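Local coordinates for structural protein VP1 (Trichodysplasia spinulosa-associated polyomavirus, PDB 4U61), which forms the pentameric building block of the polyomavirus capsid and binds sialylated glycans such as 6'-sialyllactose on its surface, at the beta-D-galactopyranose and N-acetyl-alpha-neuraminic acid site. Residues are numbered along the deposited sequence; one frame, centred on the assembly and turned at random. Chains: chain A/B, Structural protein VP1.

The beta-D-galactopyranose and N-acetyl-alpha-neuraminic acid site. Residues chain A 50-53, 57-61; chain B 109, 114. With GAL (beta-D-galactopyranose), chain C; SIA (N-acetyl-alpha-neuraminic acid), chain D.
Extended loop backbone at A:Thr50-A:Ala52 (phi/psi -130/130 at A:Val51) and a second loop at A:Asp58-A:Thr61 meet at an angle, and the acetamide of SIA sits between them. The backbone makes much of the grip. A:Val51 N donates to the glycerol-chain hydroxyl O9 of SIA at 3.0 Å. A:Lys59 N donates to the acetamide oxygen SIA O10 at 2.9 Å, and A:Lys59 O accepts from the ring hydroxyl SIA O4 at 2.5 Å, in the carbonyl plane. The acetamide is thus read at both polar ends, because SIA N5 donates almost straight to A:Thr50 OG1 at 2.9 Å. That hydroxyl stands between its own backbone N and carbonyl carbon (chi1 70°). The acetamide methyl C11 packs against CA of A:Ala52 and A:Pro60. A:Thr61 turns its methyl CG2 towards the carboxylate oxygen SIA O1B, 3.4 Å away. Waters link O4, O7 and O10 to backbone atoms.

From chain B, B:Arg114 reaches A:Val51 tip to tip. A:Val51 CG2 lies over one face of its guanidinium, towards the rim, and B:Arg114 NH2 makes a weak hydrogen bond to SIA O9. Behind the acetamide, B:His109 ND1 donates to the syn lone pair of A:Asp58 OD1 at 2.8 Å. A:Pro60 CG lies over one face of that imidazole, which may steady the loop. GAL touches the protein very little. The site lies in surface loops of the coat-protein fold, where two neighbouring VP1 chains of the pentamer meet.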
# COMPACT_ATOMS: atom_id res chain seq x y z
N THR A 50 24.72 -16.42 12.34
CA THR A 50 25.96 -15.91 12.88
C THR A 50 26.40 -14.76 11.99
O THR A 50 25.93 -14.64 10.85
CB THR A 50 27.06 -16.99 12.97
OG1 THR A 50 27.51 -17.35 11.65
CG2 THR A 50 26.53 -18.24 13.67
N VAL A 51 27.27 -13.91 12.50
CA VAL A 51 27.61 -12.68 11.80
C VAL A 51 29.12 -12.54 11.72
O VAL A 51 29.82 -12.66 12.72
CB VAL A 51 26.99 -11.46 12.53
CG1 VAL A 51 27.49 -10.15 11.95
CG2 VAL A 51 25.45 -11.54 12.51
N ALA A 52 29.61 -12.27 10.52
CA ALA A 52 31.04 -12.09 10.27
C ALA A 52 31.63 -10.95 11.09
O ALA A 52 31.00 -9.90 11.29
CB ALA A 52 31.27 -11.84 8.78
N ASN A 53 32.85 -11.15 11.57
CA ASN A 53 33.59 -10.09 12.25
C ASN A 53 34.16 -9.09 11.25
O ASN A 53 34.35 -7.93 11.57
CB ASN A 53 34.71 -10.68 13.10
CG ASN A 53 34.19 -11.44 14.31
OD1 ASN A 53 33.34 -10.95 15.05
ND2 ASN A 53 34.71 -12.65 14.52
N GLN A 57 36.45 -12.45 6.64
CA GLN A 57 36.24 -13.64 7.49
C GLN A 57 34.74 -13.89 7.58
O GLN A 57 34.18 -14.07 8.67
CB GLN A 57 36.85 -13.44 8.87
CG GLN A 57 38.34 -13.14 8.85
CD GLN A 57 39.20 -14.34 8.45
OE1 GLN A 57 38.79 -15.50 8.61
NE2 GLN A 57 40.40 -14.08 7.96
N ASP A 58 34.09 -13.90 6.42
CA ASP A 58 32.65 -14.06 6.33
C ASP A 58 32.38 -15.49 5.85
O ASP A 58 32.38 -15.77 4.66
CB ASP A 58 32.09 -13.03 5.34
CG ASP A 58 30.57 -12.95 5.35
OD1 ASP A 58 29.85 -13.82 5.89
OD2 ASP A 58 30.09 -11.97 4.76
N LYS A 59 32.15 -16.36 6.83
CA LYS A 59 32.12 -17.79 6.64
C LYS A 59 30.87 -18.37 7.33
O LYS A 59 30.92 -18.76 8.49
CB LYS A 59 33.38 -18.42 7.22
CG LYS A 59 33.53 -19.87 6.82
CD LYS A 59 34.88 -20.41 7.25
CE LYS A 59 34.86 -20.75 8.71
NZ LYS A 59 36.15 -20.44 9.34
N PRO A 60 29.74 -18.39 6.62
CA PRO A 60 28.52 -18.91 7.24
C PRO A 60 28.68 -20.30 7.85
O PRO A 60 29.45 -21.13 7.35
CB PRO A 60 27.52 -18.98 6.09
CG PRO A 60 28.06 -18.10 5.03
CD PRO A 60 29.52 -17.93 5.23
N THR A 61 27.98 -20.54 8.95
CA THR A 61 27.94 -21.88 9.52
C THR A 61 27.06 -22.78 8.68
O THR A 61 26.22 -22.31 7.90
CB THR A 61 27.41 -21.85 10.97
OG1 THR A 61 26.10 -21.29 11.00
CG2 THR A 61 28.33 -21.05 11.85
N HIS B 109 24.37 -12.21 7.48
CA HIS B 109 25.60 -12.65 8.16
C HIS B 109 26.83 -11.82 7.79
O HIS B 109 27.95 -12.14 8.21
CB HIS B 109 25.90 -14.14 7.93
CG HIS B 109 26.00 -14.52 6.49
ND1 HIS B 109 27.12 -14.24 5.73
CD2 HIS B 109 25.12 -15.11 5.66
CE1 HIS B 109 26.91 -14.64 4.49
NE2 HIS B 109 25.70 -15.17 4.42
N ARG B 114 24.51 -5.51 14.46
CA ARG B 114 23.58 -6.61 14.62
C ARG B 114 22.54 -6.36 15.69
O ARG B 114 22.70 -5.50 16.58
CB ARG B 114 24.34 -7.94 14.80
CG ARG B 114 25.09 -8.14 16.06
CD ARG B 114 26.00 -9.39 15.96
NE ARG B 114 25.23 -10.64 15.92
CZ ARG B 114 25.73 -11.87 16.08
NH1 ARG B 114 24.93 -12.93 16.00
NH2 ARG B 114 27.03 -12.05 16.28
C1 GAL C . 36.46 -18.37 16.95
C2 GAL C . 36.57 -18.17 18.47
C3 GAL C . 35.59 -19.06 19.23
C4 GAL C . 34.18 -18.88 18.68
C5 GAL C . 34.23 -19.26 17.21
C6 GAL C . 32.84 -19.21 16.58
O1 GAL C . 37.12 -17.30 16.29
O2 GAL C . 37.90 -18.42 18.90
O3 GAL C . 35.61 -18.78 20.61
O4 GAL C . 33.78 -17.53 18.78
O5 GAL C . 35.10 -18.37 16.52
O6 GAL C . 33.05 -19.56 15.23
C1 SIA D . 30.66 -19.68 14.84
C2 SIA D . 31.98 -19.09 14.38
C3 SIA D . 32.38 -19.56 12.98
C4 SIA D . 31.54 -18.88 11.90
C5 SIA D . 31.39 -17.38 12.09
C6 SIA D . 30.98 -17.06 13.51
C7 SIA D . 30.89 -15.57 13.83
C8 SIA D . 30.46 -15.27 15.27
C9 SIA D . 29.50 -14.09 15.43
C10 SIA D . 30.66 -16.13 10.08
C11 SIA D . 29.48 -15.68 9.28
N5 SIA D . 30.38 -16.85 11.17
O1A SIA D . 29.85 -18.96 15.49
O1B SIA D . 30.38 -20.88 14.60
O4 SIA D . 32.19 -19.10 10.66
O6 SIA D . 31.94 -17.66 14.40
O7 SIA D . 32.20 -15.04 13.58
O8 SIA D . 29.72 -16.38 15.78
O9 SIA D . 28.12 -14.54 15.27
O10 SIA D . 31.78 -15.86 9.70
O HOH W 1 31.61 -21.62 9.63
O HOH W 2 34.07 -13.93 11.34
O HOH W 3 34.50 -16.75 10.07